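Local coordinates for Slr0280 protein (PDB 5H3K) that is of unknown function but carries a phosphodiester glycosidase domain of the NAGPA family, so it may cleave phosphodiester-linked sugars, at residues A[339-343]-A[499-503]; A[505-511]-A[561-566]; A[532-538]-A[570-576]. One frame throughout, in Å; residues are numbered along the deposited sequence.

Segment 339-343, first along the chain, leaves strand 336-339 and meets 499-503 in contact 1, which closes a loop of 155 residues, 74 of them in strands. Two hairpin strands follow almost at once: 505-511 waits for helix segment 561-566 in contact 2. Before that closes, 532-538 has opened contact 3, and 570-576 completes it only after the helix, so contacts 2 and 3 cross, their centres about 7 Å apart, whereas contact 1 is in series with both. Strand 572-576 lies between 504-507 and 531-536 in one antiparallel sheet, with helix 558-567 packed on it. Contact 1 joins this unit through Asn339 with Ser532 and Gly502 with Asn575.

Contact 1 (A[339-343]-A[499-503]); sequences NAGFF and MGAGP
A loop after strand 336-339 passes the end of strand 497-500, closest at Gly341 and Ala501, whose CA atoms are 5.0 Å apart. Segment 339-343 leaves its strand through Ala340 (phi/psi -128/-93) and is extended again at Gly341 and Phe342. Segment 499-503 ends a strand at Gly500, turns at Ala501 (-159/-106) and passes through Gly502 (119/166), a conformation in which a CB would jam against the preceding carbonyl, into a cis peptide before Pro503. Apolar contacts come first. Met499, with chi1 t and chi2 and chi3 both p, points CA-to-CB toward the other segment, and Met499 CE lies 3.6 Å from Ala340 CB. The small methyl of Ala340 leaves room for this side chain. Met499 SD also comes 3.8 Å from Gly341 N, and Gly341 suits its place because a CB there would crowd that sulfur. What meets is the joint between two sheets: strand 336-339 pairs with 600-609, where Asn603 receives the Gly341 amide, while strand 497-500 pairs with 369-373. Phe342, with chi1 m, supplies the aromatic part. Its ring edge faces the backbone beyond the strand: Phe342 CE1 lies 3.5 Å from Ala501 C and 4.1 Å from Ala501 CB, and Phe342 CZ 3.3 Å from Gly502 O. Polar linkage is left to water 1, which accepts from Phe342 N at 2.9 Å and lies 3.0 Å from Gly500 O, to which it can donate. Gly502 O itself is held by Asn575 ND2.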
ATOM      1  N   ASN A 339      -0.918  -2.466  -0.828  1.00  2.94           N
ATOM      2  CA  ASN A 339      -2.261  -3.032  -0.729  1.00  1.90           C
ATOM      3  C   ASN A 339      -2.191  -4.547  -0.915  1.00  3.33           C
ATOM      4  O   ASN A 339      -1.309  -5.074  -1.630  1.00  3.24           O
ATOM      5  CB  ASN A 339      -3.167  -2.428  -1.804  1.00  2.02           C
ATOM      6  CG  ASN A 339      -2.826  -2.941  -3.178  1.00  2.76           C
ATOM      7  OD1 ASN A 339      -1.788  -2.582  -3.749  1.00  2.44           O
ATOM      8  ND2 ASN A 339      -3.677  -3.822  -3.713  1.00  2.12           N
ATOM      9  N   ALA A 340      -3.096  -5.271  -0.268  1.00  2.26           N
ATOM     10  CA  ALA A 340      -2.950  -6.724  -0.219  1.00  2.79           C
ATOM     11  C   ALA A 340      -4.185  -7.517  -0.646  1.00  3.12           C
ATOM     12  O   ALA A 340      -4.361  -7.817  -1.832  1.00  3.64           O
ATOM     13  CB  ALA A 340      -2.442  -7.170   1.185  1.00  3.30           C
ATOM     14  N   GLY A 341      -5.041  -7.881   0.306  1.00  3.05           N
ATOM     15  CA  GLY A 341      -6.085  -8.851   0.015  1.00  3.62           C
ATOM     16  C   GLY A 341      -7.341  -8.341  -0.693  1.00  3.71           C
ATOM     17  O   GLY A 341      -7.671  -7.154  -0.637  1.00  4.14           O
ATOM     18  N   PHE A 342      -8.063  -9.258  -1.336  1.00  2.47           N
ATOM     19  CA  PHE A 342      -9.354  -8.949  -1.942  1.00  3.48           C
ATOM     20  C   PHE A 342     -10.431  -8.665  -0.890  1.00  2.98           C
ATOM     21  O   PHE A 342     -10.374  -9.164   0.242  1.00  3.53           O
ATOM     22  CB  PHE A 342      -9.794 -10.113  -2.822  1.00  4.46           C
ATOM     23  CG  PHE A 342      -8.886 -10.355  -3.992  1.00  3.92           C
ATOM     24  CD1 PHE A 342      -8.082 -11.484  -4.049  1.00  4.94           C
ATOM     25  CD2 PHE A 342      -8.836  -9.437  -5.031  1.00  6.86           C
ATOM     26  CE1 PHE A 342      -7.231 -11.707  -5.143  1.00  4.02           C
ATOM     27  CE2 PHE A 342      -7.991  -9.646  -6.135  1.00  5.19           C
ATOM     28  CZ  PHE A 342      -7.198 -10.769  -6.191  1.00  5.85           C
ATOM     29  N   PHE A 343     -11.412  -7.860  -1.271  1.00  3.10           N
ATOM     30  CA  PHE A 343     -12.484  -7.463  -0.373  1.00  3.67           C
ATOM     31  C   PHE A 343     -13.712  -7.096  -1.184  1.00  6.21           C
ATOM     32  O   PHE A 343     -13.636  -6.916  -2.409  1.00  5.20           O
ATOM     33  CB  PHE A 343     -12.049  -6.273   0.518  1.00  4.05           C
ATOM     34  CG  PHE A 343     -11.641  -5.022  -0.260  1.00  5.37           C
ATOM     35  CD1 PHE A 343     -10.350  -4.882  -0.760  1.00  3.33           C
ATOM     36  CD2 PHE A 343     -12.552  -3.991  -0.479  1.00 10.56           C
ATOM     37  CE1 PHE A 343      -9.968  -3.739  -1.481  1.00  4.79           C
ATOM     38  CE2 PHE A 343     -12.181  -2.844  -1.198  1.00  6.75           C
ATOM     39  CZ  PHE A 343     -10.879  -2.725  -1.700  1.00  6.93           C
ATOM     40  N   MET A 499      -0.892 -13.788   4.420  1.00  3.62           N
ATOM     41  CA  MET A 499      -1.802 -13.018   3.597  1.00  2.49           C
ATOM     42  C   MET A 499      -2.208 -13.840   2.383  1.00  4.00           C
ATOM     43  O   MET A 499      -1.347 -14.304   1.614  1.00  3.26           O
ATOM     44  CB  MET A 499      -1.119 -11.721   3.138  1.00  3.53           C
ATOM     45  CG  MET A 499      -1.908 -10.904   2.109  1.00  6.11           C
ATOM     46  SD  MET A 499      -3.467 -10.276   2.738  1.00  5.86           S
ATOM     47  CE  MET A 499      -2.934  -9.243   4.100  1.00  4.46           C
ATOM     48  N   GLY A 500      -3.515 -13.997   2.186  1.00  3.60           N
ATOM     49  CA  GLY A 500      -4.033 -14.599   0.972  1.00  3.44           C
ATOM     50  C   GLY A 500      -4.437 -13.548  -0.063  1.00  5.02           C
ATOM     51  O   GLY A 500      -4.815 -12.411   0.268  1.00  5.42           O
ATOM     52  N   ALA A 501      -4.329 -13.917  -1.333  1.00  4.05           N
ATOM     53  CA  ALA A 501      -4.855 -13.099  -2.414  1.00  4.25           C
ATOM     54  C   ALA A 501      -5.035 -13.979  -3.613  1.00  5.36           C
ATOM     55  O   ALA A 501      -5.967 -14.793  -3.660  1.00  5.73           O
ATOM     56  CB  ALA A 501      -3.956 -11.891  -2.731  1.00  3.99           C
ATOM     57  N   GLY A 502      -4.141 -13.828  -4.583  1.00  4.08           N
ATOM     58  CA  GLY A 502      -4.135 -14.725  -5.719  1.00  3.59           C
ATOM     59  C   GLY A 502      -4.380 -14.048  -7.056  1.00  5.43           C
ATOM     60  O   GLY A 502      -4.813 -12.896  -7.128  1.00  4.28           O
ATOM     61  N   PRO A 503      -4.102 -14.771  -8.148  1.00  5.46           N
ATOM     62  CA  PRO A 503      -3.594 -16.149  -8.089  1.00  5.24           C
ATOM     63  C   PRO A 503      -2.110 -16.234  -7.785  1.00  4.58           C
ATOM     64  O   PRO A 503      -1.373 -15.246  -7.908  1.00  6.61           O
ATOM     65  CB  PRO A 503      -3.910 -16.720  -9.481  1.00  5.20           C
ATOM     66  CG  PRO A 503      -4.162 -15.522 -10.359  1.00  9.56           C
ATOM     67  CD  PRO A 503      -4.561 -14.371  -9.491  1.00  8.71           C
TER
HETATM   68  O   HOH W   1      -7.705 -12.061  -0.544  1.00  4.28           O

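Contact 2 (A[505-511]-A[561-566]); sequences LIDQGRM and FAQILQ
Met511, Leu505 and Ala562 have the most surface covered where the edge hairpin of an eight-stranded antiparallel sheet lies against helix 558-567, packed on that sheet; strand 504-507 borders 572-576. The axes of strand 505-507 and helix 561-566 approach to 8.3 Å at 44°, with Leu505 and Ala562 nearest (CA-CA 5.7 Å). A type I' turn closes the two-residue hairpin by Arg510 N to Asp507 O (3.0 Å) and Asp507 N to Arg510 O (2.9 Å), Gly509 fitting its positive phi. A classic beta bulge facing Ala573 lets Leu505 and Ile506 both point toward the helix. Leu505 (mt) brings CD1 to 3.6 Å from Leu565 CD1 and 3.8 Å from Phe561 CD2. Ala562, small enough for close approach, has its CB 4.2 Å from Leu505 CB and 4.1 Å from Met511 SD. Met511 (chi1 and chi2 m) places CE 3.3 Å from Gln566 OE1. Between these segments the contact rests mainly on apolar packing and complementary shape, with no hydrogen bond or salt bridge.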
ATOM      1  N   LEU A 505       1.403 -16.904  -8.894  1.00  6.44           N
ATOM      2  CA  LEU A 505       1.911 -16.695 -10.260  1.00  7.46           C
ATOM      3  C   LEU A 505       3.188 -17.482 -10.538  1.00 10.34           C
ATOM      4  O   LEU A 505       3.326 -18.103 -11.598  1.00 10.63           O
ATOM      5  CB  LEU A 505       2.142 -15.208 -10.546  1.00  8.13           C
ATOM      6  CG  LEU A 505       0.898 -14.321 -10.507  1.00  6.83           C
ATOM      7  CD1 LEU A 505       1.290 -12.860 -10.703  1.00  8.00           C
ATOM      8  CD2 LEU A 505      -0.106 -14.755 -11.576  1.00  9.40           C
ATOM      9  N   ILE A 506       4.129 -17.443  -9.598  1.00  7.47           N
ATOM     10  CA  ILE A 506       5.406 -18.139  -9.771  1.00  7.46           C
ATOM     11  C   ILE A 506       5.718 -18.985  -8.538  1.00 12.53           C
ATOM     12  O   ILE A 506       5.534 -18.533  -7.399  1.00  8.65           O
ATOM     13  CB  ILE A 506       6.559 -17.134 -10.032  1.00  9.20           C
ATOM     14  CG1 ILE A 506       6.221 -16.230 -11.226  1.00  9.96           C
ATOM     15  CG2 ILE A 506       7.881 -17.875 -10.254  1.00 12.83           C
ATOM     16  CD1 ILE A 506       7.257 -15.152 -11.522  1.00 13.22           C
ATOM     17  N   ASP A 507       6.185 -20.212  -8.755  1.00 11.43           N
ATOM     18  CA  ASP A 507       6.522 -21.097  -7.643  1.00 13.37           C
ATOM     19  C   ASP A 507       7.792 -21.876  -7.960  1.00 15.35           C
ATOM     20  O   ASP A 507       7.840 -22.610  -8.954  1.00 17.17           O
ATOM     21  CB  ASP A 507       5.371 -22.058  -7.342  1.00 15.43           C
ATOM     22  CG  ASP A 507       5.568 -22.811  -6.034  1.00 24.35           C
ATOM     23  OD1 ASP A 507       6.265 -23.844  -6.037  1.00 30.61           O
ATOM     24  OD2 ASP A 507       5.021 -22.368  -5.003  1.00 29.50           O
ATOM     25  N   GLN A 508       8.814 -21.692  -7.125  1.00 14.54           N
ATOM     26  CA  GLN A 508      10.140 -22.286  -7.327  1.00 17.99           C
ATOM     27  C   GLN A 508      10.628 -22.069  -8.748  1.00 21.44           C
ATOM     28  O   GLN A 508      11.054 -23.016  -9.413  1.00 22.44           O
ATOM     29  CB  GLN A 508      10.135 -23.785  -6.994  1.00 21.08           C
ATOM     30  CG  GLN A 508       9.359 -24.158  -5.721  1.00 27.12           C
ATOM     31  CD  GLN A 508      10.017 -23.699  -4.417  1.00 37.81           C
ATOM     32  OE1 GLN A 508      10.539 -22.584  -4.310  1.00 38.28           O
ATOM     33  NE2 GLN A 508       9.978 -24.567  -3.410  1.00 42.97           N
ATOM     34  N   GLY A 509      10.525 -20.825  -9.216  1.00 15.57           N
ATOM     35  CA  GLY A 509      11.022 -20.439 -10.521  1.00 15.80           C
ATOM     36  C   GLY A 509      10.107 -20.752 -11.686  1.00 17.52           C
ATOM     37  O   GLY A 509      10.361 -20.299 -12.802  1.00 26.93           O
ATOM     38  N   ARG A 510       9.052 -21.527 -11.459  1.00 16.55           N
ATOM     39  CA  ARG A 510       8.187 -21.866 -12.584  1.00 19.04           C
ATOM     40  C   ARG A 510       6.840 -21.140 -12.618  1.00 18.26           C
ATOM     41  O   ARG A 510       6.281 -20.755 -11.581  1.00 15.17           O
ATOM     42  CB  ARG A 510       8.039 -23.389 -12.776  1.00 25.90           C
ATOM     43  CG  ARG A 510       7.316 -24.142 -11.680  1.00 24.88           C
ATOM     44  CD  ARG A 510       6.958 -25.565 -12.145  1.00 36.35           C
ATOM     45  NE  ARG A 510       5.913 -25.557 -13.171  1.00 45.21           N
ATOM     46  CZ  ARG A 510       4.635 -25.859 -12.952  1.00 43.80           C
ATOM     47  NH1 ARG A 510       4.231 -26.219 -11.738  1.00 43.77           N
ATOM     48  NH2 ARG A 510       3.757 -25.807 -13.952  1.00 40.62           N
ATOM     49  N   MET A 511       6.343 -20.934 -13.834  1.00 15.32           N
ATOM     50  CA  MET A 511       5.083 -20.237 -14.041  1.00 16.27           C
ATOM     51  C   MET A 511       3.970 -21.195 -13.691  1.00 17.95           C
ATOM     52  O   MET A 511       3.875 -22.276 -14.273  1.00 17.67           O
ATOM     53  CB  MET A 511       4.957 -19.801 -15.496  1.00 16.78           C
ATOM     54  CG  MET A 511       6.076 -18.907 -15.949  1.00 21.22           C
ATOM     55  SD  MET A 511       6.022 -17.302 -15.121  1.00 27.73           S
ATOM     56  CE  MET A 511       6.344 -16.216 -16.529  1.00 22.57           C
ATOM     57  N   PHE A 561       1.830 -10.007 -16.212  1.00  6.02           N
ATOM     58  CA  PHE A 561       2.343  -9.649 -14.897  1.00  4.46           C
ATOM     59  C   PHE A 561       3.287 -10.739 -14.379  1.00  5.99           C
ATOM     60  O   PHE A 561       4.329 -10.431 -13.812  1.00  5.78           O
ATOM     61  CB  PHE A 561       1.190  -9.383 -13.915  1.00  3.75           C
ATOM     62  CG  PHE A 561       1.623  -8.728 -12.620  1.00  5.12           C
ATOM     63  CD1 PHE A 561       2.536  -7.677 -12.623  1.00  5.01           C
ATOM     64  CD2 PHE A 561       1.096  -9.156 -11.404  1.00  4.07           C
ATOM     65  CE1 PHE A 561       2.945  -7.064 -11.425  1.00  6.43           C
ATOM     66  CE2 PHE A 561       1.479  -8.549 -10.210  1.00  3.00           C
ATOM     67  CZ  PHE A 561       2.410  -7.505 -10.213  1.00  4.27           C
ATOM     68  N   ALA A 562       2.938 -12.009 -14.600  1.00  5.13           N
ATOM     69  CA  ALA A 562       3.835 -13.118 -14.252  1.00  6.42           C
ATOM     70  C   ALA A 562       5.179 -13.004 -14.972  1.00  8.08           C
ATOM     71  O   ALA A 562       6.236 -13.244 -14.382  1.00  7.93           O
ATOM     72  CB  ALA A 562       3.178 -14.448 -14.551  1.00  6.62           C
ATOM     73  N   GLN A 563       5.143 -12.623 -16.243  1.00  8.34           N
ATOM     74  CA  GLN A 563       6.372 -12.419 -16.996  1.00  9.55           C
ATOM     75  C   GLN A 563       7.165 -11.245 -16.447  1.00  8.44           C
ATOM     76  O   GLN A 563       8.394 -11.306 -16.352  1.00  8.87           O
ATOM     77  CB  GLN A 563       6.056 -12.236 -18.485  1.00 10.16           C
ATOM     78  CG  GLN A 563       5.419 -13.473 -19.123  1.00 13.13           C
ATOM     79  CD  GLN A 563       5.059 -13.276 -20.589  1.00 25.23           C
ATOM     80  OE1 GLN A 563       4.911 -12.148 -21.063  1.00 24.55           O
ATOM     81  NE2 GLN A 563       4.913 -14.379 -21.313  1.00 28.30           N
ATOM     82  N   ILE A 564       6.467 -10.172 -16.080  1.00  6.60           N
ATOM     83  CA  ILE A 564       7.129  -9.026 -15.457  1.00  6.91           C
ATOM     84  C   ILE A 564       7.879  -9.442 -14.190  1.00  8.41           C
ATOM     85  O   ILE A 564       9.040  -9.071 -13.994  1.00  8.18           O
ATOM     86  CB  ILE A 564       6.113  -7.885 -15.142  1.00  7.30           C
ATOM     87  CG1 ILE A 564       5.694  -7.178 -16.444  1.00  8.04           C
ATOM     88  CG2 ILE A 564       6.710  -6.885 -14.155  1.00  7.69           C
ATOM     89  CD1 ILE A 564       4.446  -6.295 -16.321  1.00  7.85           C
ATOM     90  N   LEU A 565       7.221 -10.227 -13.345  1.00  7.79           N
ATOM     91  CA  LEU A 565       7.797 -10.655 -12.069  1.00  9.22           C
ATOM     92  C   LEU A 565       8.971 -11.605 -12.282  1.00 10.36           C
ATOM     93  O   LEU A 565       9.962 -11.541 -11.563  1.00 10.18           O
ATOM     94  CB  LEU A 565       6.727 -11.324 -11.192  1.00  5.80           C
ATOM     95  CG  LEU A 565       5.630 -10.357 -10.712  1.00  6.51           C
ATOM     96  CD1 LEU A 565       4.409 -11.124 -10.245  1.00  6.80           C
ATOM     97  CD2 LEU A 565       6.141  -9.419  -9.623  1.00  7.28           C
ATOM     98  N   GLN A 566       8.856 -12.484 -13.272  1.00  9.96           N
ATOM     99  CA  GLN A 566       9.977 -13.346 -13.638  1.00 10.39           C
ATOM    100  C   GLN A 566      11.185 -12.504 -14.056  1.00 12.90           C
ATOM    101  O   GLN A 566      12.310 -12.772 -13.635  1.00 12.56           O
ATOM    102  CB  GLN A 566       9.557 -14.302 -14.756  1.00 14.71           C
ATOM    103  CG  GLN A 566      10.625 -15.286 -15.172  1.00 25.28           C
ATOM    104  CD  GLN A 566      10.121 -16.259 -16.220  1.00 24.57           C
ATOM    105  OE1 GLN A 566       9.502 -15.861 -17.212  1.00 34.11           O
ATOM    106  NE2 GLN A 566      10.367 -17.543 -15.997  1.00 33.58           N
TER

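Contact 3 (A[532-538]-A[570-576]); sequences SAIAVDR and AVNALNL
Val571 packs its methyls against Val536 and Arg538: Val571 CG1 lies over one face of the Arg538 guanidinium, 3.7 Å from Arg538 CD, and Val571 CG2 is 3.9 Å from Val536 CG2. Strands 532-536 and 572-576 run antiparallel (157°, axes 4.5 Å apart). Backbone hydrogen bonds run from Ile534 N to Leu574 O (3.1 Å), Leu574 N to Ile534 O (2.9 Å), Val536 N to Asn572 O (3.0 Å) and Leu576 N to Ser532 O (2.8 Å). Water 2 accepts from Ser532 N (2.9 Å) and can donate to Asn575 OD1 (2.7 Å) or Leu576 O (2.5 Å). On one face, Ala533 and Ala573 leave room for Leu565, Ala533 and Asn575 meet Phe561, and Ala535 CB packs 3.9 Å from Ala573 CB. The other carries Ser532, Asn572 and the larger apolar Ile534, Val536, Leu574 and Leu576 (Ile534 CG2 to Leu574 CB 4.1 Å). Val536 O takes Val571 N at 2.9 Å and, weakly, Asn572 N at 3.4 Å: a classic beta bulge within an eight-stranded antiparallel sheet.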
ATOM      1  N   SER A 532      -0.555  -5.489  -8.321  1.00  2.68           N
ATOM      2  CA  SER A 532       0.304  -5.508  -7.136  1.00  3.29           C
ATOM      3  C   SER A 532       0.766  -6.939  -6.905  1.00  2.72           C
ATOM      4  O   SER A 532       0.048  -7.891  -7.212  1.00  3.43           O
ATOM      5  CB  SER A 532      -0.453  -5.020  -5.888  1.00  2.98           C
ATOM      6  OG  SER A 532      -0.800  -3.652  -5.999  1.00  3.90           O
ATOM      7  N   ALA A 533       1.967  -7.108  -6.365  1.00  2.85           N
ATOM      8  CA  ALA A 533       2.434  -8.442  -6.012  1.00  2.83           C
ATOM      9  C   ALA A 533       3.374  -8.398  -4.832  1.00  2.88           C
ATOM     10  O   ALA A 533       3.979  -7.358  -4.532  1.00  3.00           O
ATOM     11  CB  ALA A 533       3.115  -9.144  -7.214  1.00  2.44           C
ATOM     12  N   ILE A 534       3.490  -9.541  -4.165  1.00  2.54           N
ATOM     13  CA  ILE A 534       4.577  -9.771  -3.229  1.00  3.37           C
ATOM     14  C   ILE A 534       5.345 -10.998  -3.704  1.00  3.38           C
ATOM     15  O   ILE A 534       4.743 -12.020  -4.069  1.00  4.37           O
ATOM     16  CB  ILE A 534       4.107  -9.927  -1.760  1.00  2.82           C
ATOM     17  CG1 ILE A 534       5.314 -10.180  -0.848  1.00  3.85           C
ATOM     18  CG2 ILE A 534       3.047 -11.036  -1.620  1.00  2.75           C
ATOM     19  CD1 ILE A 534       5.013  -9.945   0.605  1.00  4.24           C
ATOM     20  N   ALA A 535       6.670 -10.895  -3.719  1.00  2.65           N
ATOM     21  CA  ALA A 535       7.496 -11.964  -4.242  1.00  5.03           C
ATOM     22  C   ALA A 535       8.749 -12.122  -3.407  1.00  5.47           C
ATOM     23  O   ALA A 535       9.094 -11.241  -2.597  1.00  5.69           O
ATOM     24  CB  ALA A 535       7.863 -11.678  -5.697  1.00  5.06           C
ATOM     25  N   VAL A 536       9.421 -13.252  -3.579  1.00  7.55           N
ATOM     26  CA  VAL A 536      10.765 -13.392  -3.024  1.00  7.39           C
ATOM     27  C   VAL A 536      11.748 -13.743  -4.138  1.00  9.28           C
ATOM     28  O   VAL A 536      11.410 -14.505  -5.050  1.00  9.59           O
ATOM     29  CB  VAL A 536      10.830 -14.428  -1.875  1.00 12.96           C
ATOM     30  CG1 VAL A 536       9.871 -14.045  -0.754  1.00 10.31           C
ATOM     31  CG2 VAL A 536      10.496 -15.817  -2.387  1.00 21.17           C
ATOM     32  N   ASP A 537      12.949 -13.171  -4.071  1.00 12.53           N
ATOM     33  CA  ASP A 537      14.006 -13.454  -5.058  1.00 17.75           C
ATOM     34  C   ASP A 537      14.936 -14.601  -4.633  1.00 15.84           C
ATOM     35  O   ASP A 537      14.658 -15.295  -3.657  1.00 20.09           O
ATOM     36  CB  ASP A 537      14.814 -12.189  -5.396  1.00 20.53           C
ATOM     37  CG  ASP A 537      15.636 -11.651  -4.213  1.00 19.43           C
ATOM     38  OD1 ASP A 537      15.956 -12.388  -3.245  1.00 19.96           O
ATOM     39  OD2 ASP A 537      15.987 -10.456  -4.266  1.00 28.30           O
ATOM     40  N   ARG A 538      16.034 -14.771  -5.372  1.00 23.21           N
ATOM     41  CA  ARG A 538      17.027 -15.824  -5.130  1.00 28.48           C
ATOM     42  C   ARG A 538      17.648 -15.747  -3.736  1.00 27.08           C
ATOM     43  O   ARG A 538      18.007 -16.771  -3.146  1.00 34.21           O
ATOM     44  CB  ARG A 538      18.149 -15.711  -6.166  1.00 33.37           C
ATOM     45  CG  ARG A 538      17.688 -15.215  -7.537  1.00 35.15           C
ATOM     46  CD  ARG A 538      17.227 -16.366  -8.422  1.00 42.75           C
ATOM     47  NE  ARG A 538      16.587 -15.891  -9.646  1.00 39.83           N
ATOM     48  CZ  ARG A 538      16.036 -16.684 -10.560  1.00 41.21           C
ATOM     49  NH1 ARG A 538      16.045 -18.005 -10.394  1.00 41.54           N
ATOM     50  NH2 ARG A 538      15.471 -16.159 -11.644  1.00 35.91           N
ATOM     51  N   ALA A 570      11.838 -12.851  -9.596  1.00 13.10           N
ATOM     52  CA  ALA A 570      11.004 -13.546  -8.618  1.00  9.62           C
ATOM     53  C   ALA A 570      11.152 -15.061  -8.740  1.00  9.88           C
ATOM     54  O   ALA A 570      11.019 -15.605  -9.831  1.00 12.37           O
ATOM     55  CB  ALA A 570       9.545 -13.144  -8.782  1.00  8.89           C
ATOM     56  N   VAL A 571      11.421 -15.744  -7.628  1.00  7.67           N
ATOM     57  CA  VAL A 571      11.368 -17.212  -7.621  1.00 10.60           C
ATOM     58  C   VAL A 571      10.022 -17.732  -7.113  1.00 10.18           C
ATOM     59  O   VAL A 571       9.592 -18.813  -7.494  1.00 12.42           O
ATOM     60  CB  VAL A 571      12.525 -17.839  -6.816  1.00 13.01           C
ATOM     61  CG1 VAL A 571      13.851 -17.337  -7.344  1.00 20.97           C
ATOM     62  CG2 VAL A 571      12.407 -17.513  -5.352  1.00 21.85           C
ATOM     63  N   ASN A 572       9.374 -16.966  -6.237  1.00  8.31           N
ATOM     64  CA  ASN A 572       7.991 -17.227  -5.838  1.00  8.46           C
ATOM     65  C   ASN A 572       7.284 -15.880  -5.931  1.00  7.09           C
ATOM     66  O   ASN A 572       7.889 -14.875  -5.583  1.00  5.77           O
ATOM     67  CB  ASN A 572       7.921 -17.726  -4.385  1.00  7.98           C
ATOM     68  CG  ASN A 572       8.575 -19.086  -4.183  1.00 12.51           C
ATOM     69  OD1 ASN A 572       8.336 -20.026  -4.936  1.00 14.45           O
ATOM     70  ND2 ASN A 572       9.386 -19.195  -3.143  1.00 18.12           N
ATOM     71  N   ALA A 573       6.036 -15.842  -6.405  1.00  5.77           N
ATOM     72  CA  ALA A 573       5.313 -14.590  -6.578  1.00  5.04           C
ATOM     73  C   ALA A 573       3.819 -14.802  -6.412  1.00  5.27           C
ATOM     74  O   ALA A 573       3.257 -15.753  -6.959  1.00  4.99           O
ATOM     75  CB  ALA A 573       5.610 -13.982  -7.970  1.00  6.59           C
ATOM     76  N   LEU A 574       3.190 -13.906  -5.655  1.00  2.33           N
ATOM     77  CA  LEU A 574       1.758 -13.936  -5.393  1.00  3.80           C
ATOM     78  C   LEU A 574       1.140 -12.657  -5.922  1.00  3.29           C
ATOM     79  O   LEU A 574       1.570 -11.546  -5.562  1.00  2.83           O
ATOM     80  CB  LEU A 574       1.503 -14.040  -3.881  1.00  3.32           C
ATOM     81  CG  LEU A 574       0.060 -13.865  -3.408  1.00  2.87           C
ATOM     82  CD1 LEU A 574      -0.774 -15.033  -3.892  1.00  4.67           C
ATOM     83  CD2 LEU A 574       0.056 -13.784  -1.872  1.00  4.34           C
ATOM     84  N   ASN A 575       0.137 -12.806  -6.783  1.00  4.27           N
ATOM     85  CA  ASN A 575      -0.656 -11.674  -7.234  1.00  4.55           C
ATOM     86  C   ASN A 575      -1.488 -11.162  -6.071  1.00  3.61           C
ATOM     87  O   ASN A 575      -2.131 -11.951  -5.376  1.00  3.55           O
ATOM     88  CB  ASN A 575      -1.572 -12.062  -8.390  1.00  3.20           C
ATOM     89  CG  ASN A 575      -2.280 -10.858  -8.991  1.00  3.51           C
ATOM     90  OD1 ASN A 575      -1.630  -9.926  -9.499  1.00  4.66           O
ATOM     91  ND2 ASN A 575      -3.614 -10.845  -8.904  1.00  4.53           N
ATOM     92  N   LEU A 576      -1.429  -9.858  -5.828  1.00  3.88           N
ATOM     93  CA  LEU A 576      -2.253  -9.224  -4.802  1.00  3.52           C
ATOM     94  C   LEU A 576      -3.387  -8.520  -5.533  1.00  3.07           C
ATOM     95  O   LEU A 576      -3.439  -8.544  -6.774  1.00  4.81           O
ATOM     96  CB  LEU A 576      -1.408  -8.228  -3.984  1.00  2.86           C
ATOM     97  CG  LEU A 576      -0.245  -8.841  -3.174  1.00  2.18           C
ATOM     98  CD1 LEU A 576       0.671  -7.771  -2.517  1.00  3.26           C
ATOM     99  CD2 LEU A 576      -0.757  -9.814  -2.121  1.00  2.36           C
TER
HETATM  100  O   HOH W   2      -2.603  -7.489  -8.892  1.00  3.49           O